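Local coordinates for cell division inhibitor SulA (Pseudomonas aeruginosa, PDB 1OFU), which probably halts cell division in the SOS response by binding FtsZ and blocking its polymerization into the Z ring, at residues D67-L79 and S89-L102. Residues are numbered along the deposited sequence; the frame is centred on the assembly and turned at random.
Sequences DNAAALALSCEAL and SWLEPLSRAARKQL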
ATOM      1  N   ASP D  67      28.539  -6.168   9.175  1.00 56.35           N
ATOM      2  CA  ASP D  67      28.470  -7.295   8.253  1.00 56.44           C
ATOM      3  C   ASP D  67      27.316  -8.244   8.549  1.00 55.08           C
ATOM      4  O   ASP D  67      26.631  -8.114   9.564  1.00 53.82           O
ATOM      5  CB  ASP D  67      29.795  -8.074   8.235  1.00 57.72           C
ATOM      6  CG  ASP D  67      30.165  -8.646   9.594  1.00 58.63           C
ATOM      7  OD1 ASP D  67      29.252  -8.956  10.390  1.00 58.79           O
ATOM      8  OD2 ASP D  67      31.378  -8.806   9.858  1.00 59.82           O
ATOM      9  N   ASN D  68      27.112  -9.199   7.647  1.00 55.27           N
ATOM     10  CA  ASN D  68      26.034 -10.171   7.773  1.00 56.29           C
ATOM     11  C   ASN D  68      25.942 -10.795   9.154  1.00 55.22           C
ATOM     12  O   ASN D  68      24.854 -10.884   9.729  1.00 55.59           O
ATOM     13  CB  ASN D  68      26.191 -11.264   6.713  1.00 59.38           C
ATOM     14  CG  ASN D  68      25.798 -10.788   5.331  1.00 62.55           C
ATOM     15  OD1 ASN D  68      24.617 -10.617   5.035  1.00 67.20           O
ATOM     16  ND2 ASN D  68      26.788 -10.558   4.479  1.00 66.89           N
ATOM     17  N   ALA D  69      27.080 -11.225   9.686  1.00 52.88           N
ATOM     18  CA  ALA D  69      27.103 -11.836  11.007  1.00 53.01           C
ATOM     19  C   ALA D  69      26.584 -10.846  12.053  1.00 50.80           C
ATOM     20  O   ALA D  69      25.841 -11.221  12.963  1.00 49.58           O
ATOM     21  CB  ALA D  69      28.522 -12.280  11.349  1.00 53.38           C
ATOM     22  N   ALA D  70      26.973  -9.582  11.914  1.00 47.68           N
ATOM     23  CA  ALA D  70      26.536  -8.545  12.847  1.00 49.20           C
ATOM     24  C   ALA D  70      25.056  -8.220  12.639  1.00 44.16           C
ATOM     25  O   ALA D  70      24.310  -8.013  13.596  1.00 46.60           O
ATOM     26  CB  ALA D  70      27.381  -7.287  12.668  1.00 47.36           C
ATOM     27  N   ALA D  71      24.634  -8.176  11.383  1.00 42.16           N
ATOM     28  CA  ALA D  71      23.240  -7.886  11.074  1.00 42.42           C
ATOM     29  C   ALA D  71      22.346  -8.996  11.624  1.00 38.30           C
ATOM     30  O   ALA D  71      21.244  -8.738  12.103  1.00 39.70           O
ATOM     31  CB  ALA D  71      23.059  -7.754   9.567  1.00 42.20           C
ATOM     32  N   LEU D  72      22.835 -10.230  11.562  1.00 39.36           N
ATOM     33  CA  LEU D  72      22.077 -11.382  12.050  1.00 43.13           C
ATOM     34  C   LEU D  72      21.881 -11.284  13.563  1.00 40.31           C
ATOM     35  O   LEU D  72      20.781 -11.503  14.076  1.00 40.24           O
ATOM     36  CB  LEU D  72      22.816 -12.682  11.715  1.00 44.17           C
ATOM     37  CG  LEU D  72      22.018 -13.987  11.605  1.00 48.69           C
ATOM     38  CD1 LEU D  72      22.975 -15.147  11.815  1.00 48.06           C
ATOM     39  CD2 LEU D  72      20.903 -14.048  12.628  1.00 45.88           C
ATOM     40  N   ALA D  73      22.954 -10.959  14.279  1.00 41.70           N
ATOM     41  CA  ALA D  73      22.865 -10.836  15.730  1.00 42.65           C
ATOM     42  C   ALA D  73      21.998  -9.634  16.086  1.00 39.36           C
ATOM     43  O   ALA D  73      21.181  -9.699  17.005  1.00 41.33           O
ATOM     44  CB  ALA D  73      24.262 -10.683  16.336  1.00 38.89           C
ATOM     45  N   LEU D  74      22.171  -8.536  15.353  1.00 39.24           N
ATOM     46  CA  LEU D  74      21.379  -7.339  15.620  1.00 39.97           C
ATOM     47  C   LEU D  74      19.900  -7.616  15.342  1.00 41.13           C
ATOM     48  O   LEU D  74      19.033  -7.147  16.076  1.00 42.56           O
ATOM     49  CB  LEU D  74      21.856  -6.166  14.753  1.00 42.19           C
ATOM     50  CG  LEU D  74      21.721  -4.771  15.382  1.00 46.21           C
ATOM     51  CD1 LEU D  74      22.013  -3.709  14.338  1.00 45.26           C
ATOM     52  CD2 LEU D  74      20.332  -4.571  15.946  1.00 47.90           C
ATOM     53  N   SER D  75      19.609  -8.380  14.287  1.00 39.50           N
ATOM     54  CA  SER D  75      18.222  -8.705  13.946  1.00 39.96           C
ATOM     55  C   SER D  75      17.542  -9.503  15.057  1.00 40.38           C
ATOM     56  O   SER D  75      16.428  -9.182  15.471  1.00 37.57           O
ATOM     57  CB  SER D  75      18.153  -9.497  12.638  1.00 36.22           C
ATOM     58  OG  SER D  75      18.643  -8.738  11.544  1.00 37.55           O
ATOM     59  N   CYS D  76      18.214 -10.544  15.540  1.00 42.79           N
ATOM     60  CA  CYS D  76      17.648 -11.378  16.596  1.00 46.88           C
ATOM     61  C   CYS D  76      17.425 -10.564  17.862  1.00 47.30           C
ATOM     62  O   CYS D  76      16.429 -10.742  18.559  1.00 47.04           O
ATOM     63  CB  CYS D  76      18.575 -12.553  16.904  1.00 50.04           C
ATOM     64  SG  CYS D  76      18.836 -13.695  15.521  1.00 56.64           S
ATOM     65  N   GLU D  77      18.356  -9.660  18.145  1.00 47.93           N
ATOM     66  CA  GLU D  77      18.266  -8.826  19.333  1.00 50.30           C
ATOM     67  C   GLU D  77      17.049  -7.906  19.287  1.00 49.36           C
ATOM     68  O   GLU D  77      16.281  -7.834  20.248  1.00 47.75           O
ATOM     69  CB  GLU D  77      19.546  -8.003  19.487  1.00 53.17           C
ATOM     70  CG  GLU D  77      19.809  -7.570  20.908  1.00 62.77           C
ATOM     71  CD  GLU D  77      19.892  -8.749  21.862  1.00 65.77           C
ATOM     72  OE1 GLU D  77      20.775  -9.608  21.662  1.00 70.07           O
ATOM     73  OE2 GLU D  77      19.073  -8.819  22.805  1.00 69.25           O
ATOM     74  N   ALA D  78      16.875  -7.205  18.168  1.00 47.99           N
ATOM     75  CA  ALA D  78      15.744  -6.296  18.001  1.00 44.75           C
ATOM     76  C   ALA D  78      14.419  -7.056  18.082  1.00 45.19           C
ATOM     77  O   ALA D  78      13.421  -6.533  18.577  1.00 47.04           O
ATOM     78  CB  ALA D  78      15.858  -5.561  16.661  1.00 42.72           C
ATOM     79  N   LEU D  79      14.405  -8.288  17.580  1.00 44.72           N
ATOM     80  CA  LEU D  79      13.195  -9.110  17.630  1.00 48.26           C
ATOM     81  C   LEU D  79      12.960  -9.500  19.081  1.00 46.96           C
ATOM     82  O   LEU D  79      11.871  -9.334  19.628  1.00 46.31           O
ATOM     83  CB  LEU D  79      13.377 -10.379  16.793  1.00 46.03           C
ATOM     84  CG  LEU D  79      13.335 -10.217  15.271  1.00 46.49           C
ATOM     85  CD1 LEU D  79      14.069 -11.365  14.605  1.00 45.28           C
ATOM     86  CD2 LEU D  79      11.892 -10.151  14.814  1.00 41.64           C
ATOM     87  N   SER D  89      15.234  -7.905   7.803  1.00 35.11           N
ATOM     88  CA  SER D  89      16.632  -8.205   7.540  1.00 37.03           C
ATOM     89  C   SER D  89      16.848  -8.331   6.045  1.00 36.73           C
ATOM     90  O   SER D  89      15.902  -8.560   5.282  1.00 33.68           O
ATOM     91  CB  SER D  89      17.019  -9.531   8.205  1.00 40.23           C
ATOM     92  OG  SER D  89      16.627  -9.553   9.562  1.00 52.85           O
ATOM     93  N   TRP D  90      18.099  -8.176   5.635  1.00 35.44           N
ATOM     94  CA  TRP D  90      18.487  -8.301   4.235  1.00 37.94           C
ATOM     95  C   TRP D  90      19.681  -9.239   4.234  1.00 37.89           C
ATOM     96  O   TRP D  90      20.765  -8.887   3.776  1.00 39.10           O
ATOM     97  CB  TRP D  90      18.884  -6.941   3.654  1.00 36.47           C
ATOM     98  CG  TRP D  90      17.724  -6.159   3.131  1.00 41.05           C
ATOM     99  CD1 TRP D  90      17.237  -6.156   1.849  1.00 38.58           C
ATOM    100  CD2 TRP D  90      16.871  -5.294   3.885  1.00 38.83           C
ATOM    101  NE1 TRP D  90      16.131  -5.338   1.763  1.00 40.25           N
ATOM    102  CE2 TRP D  90      15.885  -4.797   2.998  1.00 41.01           C
ATOM    103  CE3 TRP D  90      16.844  -4.888   5.226  1.00 36.39           C
ATOM    104  CZ2 TRP D  90      14.884  -3.914   3.410  1.00 41.29           C
ATOM    105  CZ3 TRP D  90      15.850  -4.010   5.636  1.00 34.29           C
ATOM    106  CH2 TRP D  90      14.883  -3.531   4.729  1.00 41.41           C
ATOM    107  N   LEU D  91      19.465 -10.438   4.765  1.00 43.42           N
ATOM    108  CA  LEU D  91      20.517 -11.444   4.864  1.00 46.07           C
ATOM    109  C   LEU D  91      20.536 -12.495   3.751  1.00 48.45           C
ATOM    110  O   LEU D  91      19.516 -13.088   3.413  1.00 50.53           O
ATOM    111  CB  LEU D  91      20.413 -12.139   6.221  1.00 46.48           C
ATOM    112  CG  LEU D  91      20.596 -11.211   7.425  1.00 49.10           C
ATOM    113  CD1 LEU D  91      20.272 -11.950   8.717  1.00 51.05           C
ATOM    114  CD2 LEU D  91      22.022 -10.684   7.438  1.00 49.09           C
ATOM    115  N   GLU D  92      21.718 -12.713   3.192  1.00 51.81           N
ATOM    116  CA  GLU D  92      21.924 -13.695   2.139  1.00 58.77           C
ATOM    117  C   GLU D  92      23.428 -13.899   1.989  1.00 61.21           C
ATOM    118  O   GLU D  92      24.170 -12.957   1.706  1.00 60.99           O
ATOM    119  CB  GLU D  92      21.309 -13.218   0.818  1.00 61.82           C
ATOM    120  CG  GLU D  92      21.873 -11.911   0.286  1.00 72.96           C
ATOM    121  CD  GLU D  92      21.103 -11.387  -0.916  1.00 78.77           C
ATOM    122  OE1 GLU D  92      19.887 -11.129  -0.778  1.00 81.39           O
ATOM    123  OE2 GLU D  92      21.710 -11.229  -1.997  1.00 82.08           O
ATOM    124  N   PRO D  93      23.901 -15.140   2.184  1.00 63.25           N
ATOM    125  CA  PRO D  93      23.096 -16.318   2.527  1.00 63.19           C
ATOM    126  C   PRO D  93      22.517 -16.304   3.937  1.00 63.14           C
ATOM    127  O   PRO D  93      22.982 -15.575   4.818  1.00 61.87           O
ATOM    128  CB  PRO D  93      24.077 -17.478   2.345  1.00 63.70           C
ATOM    129  CG  PRO D  93      25.112 -16.930   1.398  1.00 66.65           C
ATOM    130  CD  PRO D  93      25.291 -15.529   1.906  1.00 64.88           C
ATOM    131  N   LEU D  94      21.494 -17.130   4.133  1.00 59.77           N
ATOM    132  CA  LEU D  94      20.845 -17.277   5.421  1.00 60.22           C
ATOM    133  C   LEU D  94      20.662 -18.780   5.602  1.00 61.61           C
ATOM    134  O   LEU D  94      19.949 -19.420   4.831  1.00 63.65           O
ATOM    135  CB  LEU D  94      19.489 -16.568   5.427  1.00 60.37           C
ATOM    136  CG  LEU D  94      18.834 -16.439   6.804  1.00 60.80           C
ATOM    137  CD1 LEU D  94      19.730 -15.611   7.709  1.00 63.05           C
ATOM    138  CD2 LEU D  94      17.472 -15.783   6.676  1.00 59.84           C
ATOM    139  N   SER D  95      21.323 -19.342   6.609  1.00 60.47           N
ATOM    140  CA  SER D  95      21.248 -20.776   6.866  1.00 60.37           C
ATOM    141  C   SER D  95      19.998 -21.161   7.638  1.00 60.64           C
ATOM    142  O   SER D  95      19.357 -20.317   8.265  1.00 61.28           O
ATOM    143  CB  SER D  95      22.476 -21.240   7.648  1.00 60.25           C
ATOM    144  OG  SER D  95      22.427 -20.765   8.980  1.00 62.83           O
ATOM    145  N   ARG D  96      19.662 -22.448   7.587  1.00 61.74           N
ATOM    146  CA  ARG D  96      18.491 -22.962   8.284  1.00 62.44           C
ATOM    147  C   ARG D  96      18.626 -22.638   9.768  1.00 61.32           C
ATOM    148  O   ARG D  96      17.635 -22.377  10.448  1.00 60.91           O
ATOM    149  CB  ARG D  96      18.376 -24.474   8.061  1.00 65.20           C
ATOM    150  CG  ARG D  96      17.162 -25.121   8.706  1.00 72.45           C
ATOM    151  CD  ARG D  96      16.817 -26.460   8.048  1.00 79.05           C
ATOM    152  NE  ARG D  96      17.964 -27.365   7.961  1.00 84.63           N
ATOM    153  CZ  ARG D  96      17.916 -28.590   7.443  1.00 87.29           C
ATOM    154  NH1 ARG D  96      19.010 -29.340   7.403  1.00 88.11           N
ATOM    155  NH2 ARG D  96      16.773 -29.071   6.965  1.00 86.73           N
ATOM    156  N   ALA D  97      19.865 -22.640  10.256  1.00 60.92           N
ATOM    157  CA  ALA D  97      20.145 -22.324  11.654  1.00 60.80           C
ATOM    158  C   ALA D  97      19.796 -20.862  11.923  1.00 59.23           C
ATOM    159  O   ALA D  97      19.066 -20.548  12.866  1.00 59.81           O
ATOM    160  CB  ALA D  97      21.614 -22.573  11.963  1.00 59.18           C
ATOM    161  N   ALA D  98      20.320 -19.971  11.085  1.00 58.84           N
ATOM    162  CA  ALA D  98      20.057 -18.542  11.219  1.00 55.62           C
ATOM    163  C   ALA D  98      18.551 -18.281  11.197  1.00 56.01           C
ATOM    164  O   ALA D  98      18.044 -17.468  11.972  1.00 56.89           O
ATOM    165  CB  ALA D  98      20.742 -17.778  10.094  1.00 57.04           C
ATOM    166  N   ARG D  99      17.840 -18.976  10.311  1.00 54.36           N
ATOM    167  CA  ARG D  99      16.388 -18.825  10.206  1.00 54.40           C
ATOM    168  C   ARG D  99      15.717 -19.253  11.503  1.00 52.87           C
ATOM    169  O   ARG D  99      14.740 -18.644  11.946  1.00 48.20           O
ATOM    170  CB  ARG D  99      15.829 -19.674   9.062  1.00 52.61           C
ATOM    171  CG  ARG D  99      16.031 -19.103   7.680  1.00 57.63           C
ATOM    172  CD  ARG D  99      15.216 -19.888   6.657  1.00 60.65           C
ATOM    173  NE  ARG D  99      15.205 -19.241   5.347  1.00 69.59           N
ATOM    174  CZ  ARG D  99      16.282 -19.075   4.587  1.00 70.78           C
ATOM    175  NH1 ARG D  99      16.181 -18.474   3.411  1.00 71.80           N
ATOM    176  NH2 ARG D  99      17.461 -19.520   4.999  1.00 75.67           N
ATOM    177  N   LYS D 100      16.235 -20.319  12.101  1.00 55.68           N
ATOM    178  CA  LYS D 100      15.683 -20.817  13.352  1.00 58.79           C
ATOM    179  C   LYS D 100      15.944 -19.783  14.443  1.00 56.71           C
ATOM    180  O   LYS D 100      15.061 -19.471  15.247  1.00 56.58           O
ATOM    181  CB  LYS D 100      16.333 -22.151  13.723  1.00 62.41           C
ATOM    182  CG  LYS D 100      15.679 -22.848  14.911  1.00 69.23           C
ATOM    183  CD  LYS D 100      14.218 -23.182  14.631  1.00 73.33           C
ATOM    184  CE  LYS D 100      13.578 -23.898  15.812  1.00 76.06           C
ATOM    185  NZ  LYS D 100      12.163 -24.272  15.532  1.00 81.33           N
ATOM    186  N   GLN D 101      17.164 -19.252  14.456  1.00 57.54           N
ATOM    187  CA  GLN D 101      17.566 -18.240  15.430  1.00 56.19           C
ATOM    188  C   GLN D 101      16.630 -17.037  15.323  1.00 54.78           C
ATOM    189  O   GLN D 101      16.125 -16.543  16.332  1.00 56.75           O
ATOM    190  CB  GLN D 101      19.008 -17.798  15.162  1.00 57.33           C
ATOM    191  CG  GLN D 101      19.714 -17.200  16.367  1.00 64.12           C
ATOM    192  CD  GLN D 101      21.095 -16.659  16.035  1.00 66.74           C
ATOM    193  OE1 GLN D 101      21.864 -17.287  15.305  1.00 67.45           O
ATOM    194  NE2 GLN D 101      21.424 -15.493  16.585  1.00 68.47           N
ATOM    195  N   LEU D 102      16.398 -16.573  14.095  1.00 51.34           N
ATOM    196  CA  LEU D 102      15.517 -15.433  13.857  1.00 47.15           C
ATOM    197  C   LEU D 102      14.100 -15.766  14.293  1.00 43.37           C
ATOM    198  O   LEU D 102      13.399 -14.935  14.867  1.00 41.10           O
ATOM    199  CB  LEU D 102      15.512 -15.050  12.369  1.00 47.78           C
ATOM    200  CG  LEU D 102      16.773 -14.399  11.799  1.00 49.08           C
ATOM    201  CD1 LEU D 102      16.598 -14.121  10.312  1.00 47.40           C
ATOM    202  CD2 LEU D 102      17.055 -13.110  12.552  1.00 49.07           C
TER
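Leu-102 reaches from helix 96-109 as a knob into a hole on helix 68-80 formed by Leu-72, Ser-75, Cys-76 and Leu-79. Leu-102 CD2 does the touching, 3.5 Å from Cys-76 SG and 4.0 Å from Leu-79 CD1. Leu-72 spreads its two methyls. Leu-72 CD2 meets the Leu-102 knob, and Leu-72 CD1 lies 3.9 Å from Ala-98 CB. Leu-91 crosses Leu-72 at about a right angle. Leu-91 CD1 packs on Leu-72 CA and CG, while Leu-91 CD2 lies 3.8 Å from Ala-71 CB. Axes fitted to 68-79 and 96-102 run at 25° and come within 10.0 Å. The helices follow successive strands of the parallel sheet; 84-89, 96-109 and 112-118 make a beta-alpha-beta crossover.

On the buried side, toward the sheet, Ser-75 OG donates to Ala-71 O from above the carbonyl plane, opposite Ser-75 N. Ser-75 OG also lies 2.9 Å from Ser-89 OG and may link helix to strand.

Outward, Gln-101 NE2 is 3.3 Å from Cys-76 SG. Gln-101 CG is anti to the backbone N (chi1 -157°), and the extended chain runs beside the sulfur. At the exposed edge, Asn-68 OD1 lies 3.5 Å from Leu-91 CD2.

Shape-matched apolar packing thus holds the helices together, with polar groups at its margins.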